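Local atomic coordinates of Baccell_00875 (Bacteroides cellulosilyticus DSM 14838, PDB entry 5NO8), a protein that is a polysaccharide lyase that probably removes L-rhamnose caps linked to glucuronic acid on complex arabinogalactan proteins. Residues W72-F77 / R88-P93; F77-G82 / E135-Y140; L104-D109 / T130-E135. All blocks are in the same frame, centred on the assembly; numbering follows the deposited sequence.

Interaction 1: W72-F77 / R88-P93; sequences WGLGYF and REWRIP
Strands 75-77 and 88-90 belong to the two arms of one beta hairpin and run antiparallel at 156° with their axes 4.7 Å apart. Backbone hydrogen bonds fix the register. Phe77 and Arg88 form a hydrogen-bonded pair in which each N-H reaches the other's carbonyl; Arg88 N meets Phe77 O at 2.8 Å, almost along the C=O axis. Tyr76 and Glu89 make the non-hydrogen-bonded pair beside it. The next pair, Gly75 with Trp90, is linked by Trp90 N to Gly75 O at 2.9 Å, arriving above the carbonyl plane.

A side-chain bond extends the pairing beyond the strand. Trp90 NE1 donates to Gly73 O at 2.8 Å, on a lone pair and close to the indole plane, which fixes the ring's rotation. The ring gets there because Trp90 CG sits between the backbone N and the carbonyl carbon (chi1 67°), a crowded position that folds the indole across the partner strand.

Two CH-pi contacts accompany the pairing. With the indole folded back, Gly75 CA lies 3.5 Å from the centroid of the Trp90 six-membered ring, 8° off its normal, and a beta carbon modelled on Gly75 would clash with Trp90 CH2. Arg88 CB sits over a face of the Phe77 ring, 4.1 Å from its centroid, the two side chains running side by side.

Among apolar contacts, Phe77 CD2 meets Trp90 CZ3 at 3.9 Å, the side chains crossing at about a right angle, and the CD2 branch of Leu74 approaches Trp90 CD1 obliquely.

Trp90 and Phe77 face strands 102-107 and 110-119, touching Ile112 and Glu107, and Glu107 forms a salt bridge with Arg88. On the sheet face that Tyr76 occupies, its hydroxyl is hydrogen-bonded to Glu201 and Trp203, while strand 137-145 borders strand 75-81.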
loop_
_atom_site.group_PDB
_atom_site.type_symbol
_atom_site.label_atom_id
_atom_site.label_comp_id
_atom_site.label_asym_id
_atom_site.label_seq_id
_atom_site.Cartn_x
_atom_site.Cartn_y
_atom_site.Cartn_z
ATOM N N TRP A 72 -16.207 2.241 17.982
ATOM C CA TRP A 72 -15.193 1.277 18.428
ATOM C C TRP A 72 -15.778 0.345 19.468
ATOM O O TRP A 72 -16.326 0.787 20.511
ATOM C CB TRP A 72 -14.002 2.024 19.031
ATOM C CG TRP A 72 -12.940 1.160 19.566
ATOM C CD1 TRP A 72 -13.027 0.338 20.648
ATOM C CD2 TRP A 72 -11.610 1.046 19.088
ATOM N NE1 TRP A 72 -11.839 -0.291 20.869
ATOM C CE2 TRP A 72 -10.942 0.144 19.935
ATOM C CE3 TRP A 72 -10.899 1.636 18.039
ATOM C CZ2 TRP A 72 -9.620 -0.235 19.726
ATOM C CZ3 TRP A 72 -9.571 1.277 17.857
ATOM C CH2 TRP A 72 -8.954 0.350 18.682
ATOM N N GLY A 73 -15.676 -0.957 19.227
ATOM C CA GLY A 73 -16.177 -1.920 20.197
ATOM C C GLY A 73 -17.540 -2.487 19.877
ATOM O O GLY A 73 -17.941 -3.506 20.470
ATOM N N LEU A 74 -18.260 -1.849 18.958
ATOM C CA LEU A 74 -19.434 -2.418 18.371
ATOM C C LEU A 74 -18.996 -3.406 17.299
ATOM O O LEU A 74 -17.808 -3.517 16.987
ATOM C CB LEU A 74 -20.377 -1.363 17.822
ATOM C CG LEU A 74 -20.803 -0.312 18.862
ATOM C CD1 LEU A 74 -21.784 0.631 18.193
ATOM C CD2 LEU A 74 -21.360 -0.933 20.140
ATOM N N GLY A 75 -19.935 -4.176 16.792
ATOM C CA GLY A 75 -19.555 -5.201 15.810
ATOM C C GLY A 75 -20.729 -5.976 15.313
ATOM O O GLY A 75 -21.879 -5.548 15.454
ATOM N N TYR A 76 -20.431 -7.122 14.718
ATOM C CA TYR A 76 -21.428 -7.936 14.051
ATOM C C TYR A 76 -20.987 -9.377 13.899
ATOM O O TYR A 76 -19.824 -9.710 14.063
ATOM C CB TYR A 76 -21.765 -7.328 12.665
ATOM C CG TYR A 76 -20.554 -7.126 11.777
ATOM C CD1 TYR A 76 -20.055 -8.163 11.010
ATOM C CD2 TYR A 76 -19.903 -5.890 11.711
ATOM C CE1 TYR A 76 -18.946 -7.970 10.203
ATOM C CE2 TYR A 76 -18.770 -5.693 10.921
ATOM C CZ TYR A 76 -18.313 -6.743 10.152
ATOM O OH TYR A 76 -17.216 -6.566 9.364
ATOM N N PHE A 77 -21.951 -10.238 13.600
ATOM C CA PHE A 77 -21.677 -11.637 13.330
ATOM C C PHE A 77 -22.877 -12.206 12.619
ATOM O O PHE A 77 -23.997 -11.670 12.707
ATOM C CB PHE A 77 -21.389 -12.423 14.621
ATOM C CG PHE A 77 -22.503 -12.353 15.628
ATOM C CD1 PHE A 77 -23.611 -13.166 15.504
ATOM C CD2 PHE A 77 -22.465 -11.444 16.670
ATOM C CE1 PHE A 77 -24.661 -13.099 16.419
ATOM C CE2 PHE A 77 -23.512 -11.385 17.583
ATOM C CZ PHE A 77 -24.602 -12.204 17.450
ATOM N N ARG A 88 -26.501 -10.346 12.936
ATOM C CA ARG A 88 -26.771 -9.437 14.053
ATOM C C ARG A 88 -25.664 -8.405 14.160
ATOM O O ARG A 88 -24.494 -8.699 13.896
ATOM C CB ARG A 88 -26.849 -10.206 15.362
ATOM C CG ARG A 88 -27.749 -11.425 15.361
ATOM C CD ARG A 88 -29.205 -11.077 15.223
ATOM N NE ARG A 88 -29.691 -10.204 16.309
ATOM C CZ ARG A 88 -30.673 -10.475 17.176
ATOM N NH1 ARG A 88 -30.997 -9.547 18.075
ATOM N NH2 ARG A 88 -31.349 -11.625 17.156
ATOM N N GLU A 89 -26.025 -7.191 14.549
ATOM C CA GLU A 89 -25.057 -6.116 14.786
ATOM C C GLU A 89 -25.334 -5.688 16.216
ATOM O O GLU A 89 -26.506 -5.431 16.547
ATOM C CB GLU A 89 -25.276 -4.940 13.828
ATOM C CG GLU A 89 -25.119 -5.289 12.361
ATOM C CD GLU A 89 -25.579 -4.174 11.438
ATOM O OE1 GLU A 89 -26.813 -3.978 11.291
ATOM O OE2 GLU A 89 -24.710 -3.492 10.856
ATOM N N TRP A 90 -24.325 -5.685 17.083
ATOM C CA TRP A 90 -24.552 -5.200 18.448
ATOM C C TRP A 90 -24.357 -3.708 18.472
ATOM O O TRP A 90 -23.408 -3.172 17.879
ATOM C CB TRP A 90 -23.740 -5.961 19.512
ATOM C CG TRP A 90 -22.247 -5.843 19.558
ATOM C CD1 TRP A 90 -21.510 -4.962 20.318
ATOM C CD2 TRP A 90 -21.302 -6.707 18.925
ATOM N NE1 TRP A 90 -20.178 -5.206 20.161
ATOM C CE2 TRP A 90 -20.014 -6.277 19.319
ATOM C CE3 TRP A 90 -21.416 -7.813 18.071
ATOM C CZ2 TRP A 90 -18.844 -6.899 18.856
ATOM C CZ3 TRP A 90 -20.243 -8.429 17.618
ATOM C CH2 TRP A 90 -18.991 -7.962 18.007
ATOM N N ARG A 91 -25.303 -3.016 19.111
ATOM C CA ARG A 91 -25.281 -1.563 19.151
ATOM C C ARG A 91 -25.908 -1.012 20.435
ATOM O O ARG A 91 -25.415 -0.030 20.950
ATOM C CB ARG A 91 -26.028 -0.964 17.938
ATOM C CG ARG A 91 -25.892 0.560 17.858
ATOM C CD ARG A 91 -26.545 1.147 16.614
ATOM N NE ARG A 91 -27.977 1.219 16.813
ATOM C CZ ARG A 91 -28.633 2.236 17.377
ATOM N NH1 ARG A 91 -28.019 3.352 17.775
ATOM N NH2 ARG A 91 -29.940 2.126 17.527
ATOM N N ILE A 92 -26.961 -1.638 20.938
ATOM C CA ILE A 92 -27.647 -1.158 22.154
ATOM C C ILE A 92 -27.442 -2.184 23.266
ATOM O O ILE A 92 -27.960 -3.278 23.182
ATOM C CB ILE A 92 -29.151 -0.955 21.900
ATOM C CG1 ILE A 92 -29.387 0.050 20.741
ATOM C CG2 ILE A 92 -29.871 -0.546 23.182
ATOM C CD1 ILE A 92 -28.752 1.425 20.932
ATOM N N PRO A 93 -26.701 -1.813 24.314
ATOM C CA PRO A 93 -26.449 -2.716 25.402
ATOM C C PRO A 93 -27.708 -3.060 26.180
ATOM O O PRO A 93 -28.641 -2.239 26.249
ATOM C CB PRO A 93 -25.500 -1.943 26.320
ATOM C CG PRO A 93 -25.174 -0.683 25.666
ATOM C CD PRO A 93 -26.049 -0.509 24.494
#

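Interaction 2: F77-G82 / E135-Y140; sequences FTVVKG and EPVSLY
Residues 77-81 pair antiparallel with 137-140, and four backbone bonds in two hydrogen-bonded pairs, Thr78 with Tyr140 and Val80 with Ser138, set the ladder. The straightest is Ser138 N to Val80 O, 3.0 Å with an N-H...O angle of 179°.

Alternation along the strands sorts the side chains onto two faces, and the torsions choose which branch makes contact. At Val79, CG1 takes the crowded place between the backbone N and the carbonyl carbon (chi1 56°), near the plane of the Phe77 ring at its edge. CG2 is left anti to the backbone N, 3.9 Å from Val137 CB. Leu139 has CG beside its own backbone N and CD1 fully extended (chi2 -177°), so the CD2 branch does the touching: it lies 3.6 Å from Val79 CB and 3.8 Å from Phe77 CD1, bridging the two side chains. Lys81 runs beside Val137 with CG 3.6 Å from Val137 CG1, then bends at chi3; its NZ forms a salt bridge with Asp109.

On the other face, Val80 has CG1 anti to the backbone N, which places CG2 at the edge of the Tyr140 ring, 3.7 Å from Tyr140 CD2. Ser138 OG shares water 1 with the neighbouring strand; this water donates to Val80 O at 2.8 Å.

The chemistry is two-sided. Phe77, Val79 and Leu139 form a hydrocarbon layer that continues onto Ile110 of the facing sheet, whereas the face of Thr78, Val80, Ser138 and Tyr140 is mixed, its polar groups binding water 1 and, through Thr78 OG1, a glycerol probably from the crystallisation liquor.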
loop_
_atom_site.group_PDB
_atom_site.type_symbol
_atom_site.label_atom_id
_atom_site.label_comp_id
_atom_site.label_asym_id
_atom_site.label_seq_id
_atom_site.Cartn_x
_atom_site.Cartn_y
_atom_site.Cartn_z
ATOM N N PHE A 77 -21.951 -10.238 13.600
ATOM C CA PHE A 77 -21.677 -11.637 13.330
ATOM C C PHE A 77 -22.877 -12.206 12.619
ATOM O O PHE A 77 -23.997 -11.670 12.707
ATOM C CB PHE A 77 -21.389 -12.423 14.621
ATOM C CG PHE A 77 -22.503 -12.353 15.628
ATOM C CD1 PHE A 77 -23.611 -13.166 15.504
ATOM C CD2 PHE A 77 -22.465 -11.444 16.670
ATOM C CE1 PHE A 77 -24.661 -13.099 16.419
ATOM C CE2 PHE A 77 -23.512 -11.385 17.583
ATOM C CZ PHE A 77 -24.602 -12.204 17.450
ATOM N N THR A 78 -22.640 -13.284 11.899
ATOM C CA THR A 78 -23.705 -14.050 11.293
ATOM C C THR A 78 -23.857 -15.332 12.066
ATOM O O THR A 78 -22.932 -16.139 12.103
ATOM C CB THR A 78 -23.406 -14.305 9.814
ATOM O OG1 THR A 78 -23.327 -13.046 9.137
ATOM C CG2 THR A 78 -24.482 -15.177 9.175
ATOM N N VAL A 79 -25.038 -15.570 12.620
ATOM C CA VAL A 79 -25.283 -16.740 13.432
ATOM C C VAL A 79 -26.077 -17.755 12.617
ATOM O O VAL A 79 -27.067 -17.433 11.954
ATOM C CB VAL A 79 -25.904 -16.425 14.811
ATOM C CG1 VAL A 79 -27.164 -15.648 14.711
ATOM C CG2 VAL A 79 -26.139 -17.704 15.602
ATOM N N VAL A 80 -25.592 -18.977 12.657
ATOM C CA VAL A 80 -26.168 -20.065 11.899
ATOM C C VAL A 80 -26.511 -21.230 12.807
ATOM O O VAL A 80 -25.666 -21.718 13.568
ATOM C CB VAL A 80 -25.173 -20.547 10.830
ATOM C CG1 VAL A 80 -25.728 -21.771 10.107
ATOM C CG2 VAL A 80 -24.889 -19.434 9.837
ATOM N N LYS A 81 -27.766 -21.683 12.723
ATOM C CA LYS A 81 -28.278 -22.833 13.449
ATOM C C LYS A 81 -29.070 -23.610 12.435
ATOM O O LYS A 81 -30.187 -23.215 12.087
ATOM C CB LYS A 81 -29.224 -22.416 14.584
ATOM C CG LYS A 81 -28.574 -21.761 15.771
ATOM C CD LYS A 81 -29.522 -21.713 16.978
ATOM C CE LYS A 81 -30.792 -20.943 16.703
ATOM N NZ LYS A 81 -31.459 -20.499 17.969
ATOM N N GLY A 82 -28.481 -24.666 11.904
ATOM C CA GLY A 82 -29.104 -25.390 10.783
ATOM C C GLY A 82 -29.350 -24.457 9.604
ATOM O O GLY A 82 -28.471 -23.666 9.227
ATOM N N GLU A 135 -28.996 -24.777 21.726
ATOM C CA GLU A 135 -28.347 -25.564 20.671
ATOM C C GLU A 135 -26.995 -24.952 20.304
ATOM O O GLU A 135 -26.784 -23.764 20.524
ATOM C CB GLU A 135 -29.231 -25.616 19.397
ATOM N N PRO A 136 -26.083 -25.769 19.746
ATOM C CA PRO A 136 -24.850 -25.196 19.201
ATOM C C PRO A 136 -25.131 -24.183 18.083
ATOM O O PRO A 136 -26.095 -24.330 17.345
ATOM C CB PRO A 136 -24.074 -26.417 18.663
ATOM C CG PRO A 136 -24.759 -27.619 19.250
ATOM C CD PRO A 136 -26.172 -27.225 19.520
ATOM N N VAL A 137 -24.291 -23.156 18.012
ATOM C CA VAL A 137 -24.355 -22.166 16.950
ATOM C C VAL A 137 -22.994 -22.077 16.269
ATOM O O VAL A 137 -21.949 -22.296 16.900
ATOM C CB VAL A 137 -24.748 -20.771 17.470
ATOM C CG1 VAL A 137 -26.103 -20.833 18.189
ATOM C CG2 VAL A 137 -23.701 -20.186 18.400
ATOM N N SER A 138 -23.025 -21.742 14.979
ATOM C CA SER A 138 -21.830 -21.370 14.232
ATOM C C SER A 138 -21.895 -19.870 13.980
ATOM O O SER A 138 -22.959 -19.340 13.668
ATOM C CB SER A 138 -21.731 -22.135 12.935
ATOM O OG SER A 138 -21.563 -23.523 13.160
ATOM N N LEU A 139 -20.805 -19.169 14.212
ATOM C CA LEU A 139 -20.742 -17.736 13.944
ATOM C C LEU A 139 -19.770 -17.535 12.797
ATOM O O LEU A 139 -18.642 -18.027 12.869
ATOM C CB LEU A 139 -20.239 -16.949 15.167
ATOM C CG LEU A 139 -21.099 -17.109 16.450
ATOM C CD1 LEU A 139 -20.572 -16.237 17.581
ATOM C CD2 LEU A 139 -22.566 -16.800 16.146
ATOM N N TYR A 140 -20.206 -16.823 11.767
ATOM C CA TYR A 140 -19.378 -16.501 10.644
ATOM C C TYR A 140 -19.274 -14.985 10.515
ATOM O O TYR A 140 -20.191 -14.247 10.910
ATOM C CB TYR A 140 -19.993 -17.070 9.386
ATOM C CG TYR A 140 -20.063 -18.558 9.311
ATOM C CD1 TYR A 140 -18.984 -19.297 8.806
ATOM C CD2 TYR A 140 -21.175 -19.261 9.743
ATOM C CE1 TYR A 140 -19.055 -20.661 8.696
ATOM C CE2 TYR A 140 -21.243 -20.643 9.648
ATOM C CZ TYR A 140 -20.160 -21.332 9.129
ATOM O OH TYR A 140 -20.214 -22.687 8.991
HETATM O O HOH W 1 -24.252 -24.092 13.294
#

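Interaction 3: L104-D109 / T130-E135; sequences LYREGD and TNEGEE
Residues 104-109 and 130-135 meet without strand pairing: the backbone turning out of strand 102-107 meets an Asx turn at the end of strand 122-131. Both strands flank strand 110-119 in one antiparallel sheet, so the contact links their ends at its start. The nearest CA atoms, those of Asp109 and Gly133, are 4.8 Å apart. One backbone hydrogen bond joins the segments, Glu132 N to Asp109 O at 2.8 Å, nearly along the C=O axis. Gly108, with positive phi, turns the chain into Asp109. Gly133 lies so close to the Asp109 carboxylate that a beta carbon built on it in this direction would collide with OD1.

Asn131 organises the turn. Its CG is anti to the backbone N (chi1 -179°), and OD1 accepts from Gly133 N at 2.9 Å, the donor standing above the amide carbonyl plane. ND2, pointing along its own amide plane, gives a 170° bond to Glu135 O at 2.9 Å, and it also bonds Leu227 O outside the segments. An alanine here would remove the whole carboxamide and would probably loosen the turn from Gly133 to Glu135 while also losing the link to Leu227.

Asp109 CB packs against Asn131 OD1, and Asp109 OD2 forms a salt bridge with Lys81. The Arg106 chain, bent at chi2, brings NE to Gly108 O at 2.8 Å, in the guanidinium plane, and this holds the flat group so that one face lies over Glu132 CB, 3.6 Å from NH2. The pairing is therefore aliphatic against guanidinium, since the charged ends of Arg106 and Glu132 do not touch.

Water completes the surface side: water 3 donates to Asp109 OD1 at 3.1 Å and accepts from Glu134 N at 3.0 Å.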
loop_
_atom_site.group_PDB
_atom_site.type_symbol
_atom_site.label_atom_id
_atom_site.label_comp_id
_atom_site.label_asym_id
_atom_site.label_seq_id
_atom_site.Cartn_x
_atom_site.Cartn_y
_atom_site.Cartn_z
ATOM N N LEU A 104 -22.582 -4.951 28.263
ATOM C CA LEU A 104 -23.141 -6.242 27.946
ATOM C C LEU A 104 -24.199 -6.090 26.877
ATOM O O LEU A 104 -25.126 -5.272 27.003
ATOM C CB LEU A 104 -23.722 -6.860 29.219
ATOM C CG LEU A 104 -24.312 -8.250 29.167
ATOM C CD1 LEU A 104 -23.263 -9.234 28.712
ATOM C CD2 LEU A 104 -24.896 -8.641 30.535
ATOM N N TYR A 105 -24.085 -6.907 25.832
ATOM C CA TYR A 105 -25.046 -6.957 24.726
ATOM C C TYR A 105 -25.553 -8.366 24.644
ATOM O O TYR A 105 -24.827 -9.315 24.979
ATOM C CB TYR A 105 -24.377 -6.598 23.371
ATOM C CG TYR A 105 -23.606 -5.316 23.341
ATOM C CD1 TYR A 105 -22.305 -5.258 23.863
ATOM C CD2 TYR A 105 -24.163 -4.130 22.849
ATOM C CE1 TYR A 105 -21.584 -4.085 23.859
ATOM C CE2 TYR A 105 -23.439 -2.925 22.852
ATOM C CZ TYR A 105 -22.161 -2.905 23.376
ATOM O OH TYR A 105 -21.401 -1.756 23.401
ATOM N N ARG A 106 -26.781 -8.532 24.159
ATOM C CA ARG A 106 -27.359 -9.847 23.948
ATOM C C ARG A 106 -28.095 -9.802 22.626
ATOM O O ARG A 106 -29.071 -9.065 22.472
ATOM C CB ARG A 106 -28.276 -10.275 25.093
ATOM C CG ARG A 106 -28.948 -11.625 24.922
ATOM C CD ARG A 106 -27.980 -12.821 24.963
ATOM N NE ARG A 106 -28.751 -14.037 24.853
ATOM C CZ ARG A 106 -29.278 -14.727 25.864
ATOM N NH1 ARG A 106 -29.033 -14.399 27.112
ATOM N NH2 ARG A 106 -30.003 -15.806 25.608
ATOM N N GLU A 107 -27.595 -10.585 21.681
ATOM C CA GLU A 107 -28.092 -10.565 20.313
ATOM C C GLU A 107 -28.446 -11.995 19.963
ATOM O O GLU A 107 -27.565 -12.831 19.651
ATOM C CB GLU A 107 -27.036 -9.997 19.364
ATOM C CG GLU A 107 -26.591 -8.560 19.662
ATOM C CD GLU A 107 -27.691 -7.523 19.583
ATOM O OE1 GLU A 107 -28.638 -7.708 18.784
ATOM O OE2 GLU A 107 -27.575 -6.494 20.306
ATOM N N GLY A 108 -29.737 -12.300 20.073
ATOM C CA GLY A 108 -30.197 -13.671 19.882
ATOM C C GLY A 108 -29.611 -14.535 20.983
ATOM O O GLY A 108 -29.660 -14.176 22.172
ATOM N N ASP A 109 -29.026 -15.666 20.589
ATOM C CA ASP A 109 -28.368 -16.566 21.536
ATOM C C ASP A 109 -27.031 -16.037 22.072
ATOM O O ASP A 109 -26.487 -16.603 22.999
ATOM C CB ASP A 109 -28.058 -17.913 20.862
ATOM C CG ASP A 109 -29.304 -18.683 20.472
ATOM O OD1 ASP A 109 -30.252 -18.714 21.289
ATOM O OD2 ASP A 109 -29.320 -19.255 19.355
ATOM N N THR A 130 -20.514 -15.530 24.181
ATOM C CA THR A 130 -21.028 -16.739 24.813
ATOM C C THR A 130 -22.327 -17.189 24.159
ATOM O O THR A 130 -23.210 -16.382 23.950
ATOM C CB THR A 130 -21.262 -16.530 26.323
ATOM O OG1 THR A 130 -20.051 -16.016 26.903
ATOM C CG2 THR A 130 -21.650 -17.836 26.999
ATOM N N ASN A 131 -22.430 -18.481 23.871
ATOM C CA ASN A 131 -23.680 -19.068 23.428
ATOM C C ASN A 131 -24.535 -19.373 24.648
ATOM O O ASN A 131 -24.295 -20.344 25.359
ATOM C CB ASN A 131 -23.445 -20.328 22.612
ATOM C CG ASN A 131 -24.731 -20.951 22.107
ATOM O OD1 ASN A 131 -25.815 -20.360 22.212
ATOM N ND2 ASN A 131 -24.620 -22.137 21.557
ATOM N N GLU A 132 -25.540 -18.527 24.865
ATOM C CA GLU A 132 -26.518 -18.716 25.962
ATOM C C GLU A 132 -27.764 -19.503 25.548
ATOM O O GLU A 132 -28.716 -19.645 26.330
ATOM C CB GLU A 132 -26.925 -17.337 26.504
ATOM C CG GLU A 132 -25.798 -16.571 27.160
ATOM C CD GLU A 132 -25.310 -17.187 28.468
ATOM O OE1 GLU A 132 -26.041 -17.987 29.084
ATOM O OE2 GLU A 132 -24.192 -16.847 28.899
ATOM N N GLY A 133 -27.778 -20.005 24.322
ATOM C CA GLY A 133 -28.905 -20.746 23.790
ATOM C C GLY A 133 -28.893 -22.220 24.135
ATOM O O GLY A 133 -28.020 -22.688 24.855
ATOM N N GLU A 134 -29.884 -22.941 23.597
ATOM C CA GLU A 134 -30.083 -24.352 23.894
ATOM C C GLU A 134 -29.408 -25.297 22.887
ATOM O O GLU A 134 -29.256 -26.477 23.195
ATOM C CB GLU A 134 -31.589 -24.687 23.935
ATOM N N GLU A 135 -28.996 -24.777 21.726
ATOM C CA GLU A 135 -28.347 -25.564 20.671
ATOM C C GLU A 135 -26.995 -24.952 20.304
ATOM O O GLU A 135 -26.784 -23.764 20.524
ATOM C CB GLU A 135 -29.231 -25.616 19.397
HETATM O O HOH W 2 -28.819 -21.978 20.485
HETATM O O HOH W 3 -31.753 -21.316 21.922
#

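From the N terminus, strand 75-81 is used twice. Interaction 1 closes the short hairpin with strand 84-90, and interaction 2 pairs the later part of the same strand with 137-145, closing a much longer loop. The two cross along the chain and share Phe77, so three strands of one sheet are joined side by side. Interaction 3 opens after interaction 1 has closed and is nested inside the loop of interaction 2, sharing Glu135 with it; it joins the ends of two strands of the other sheet, 102-107 and 122-131, which flank strand 110-119. Arg88 to Glu107 connects interactions 1 and 3, and Lys81 to Asp109 interactions 2 and 3, so charged pairs run between the two sheets.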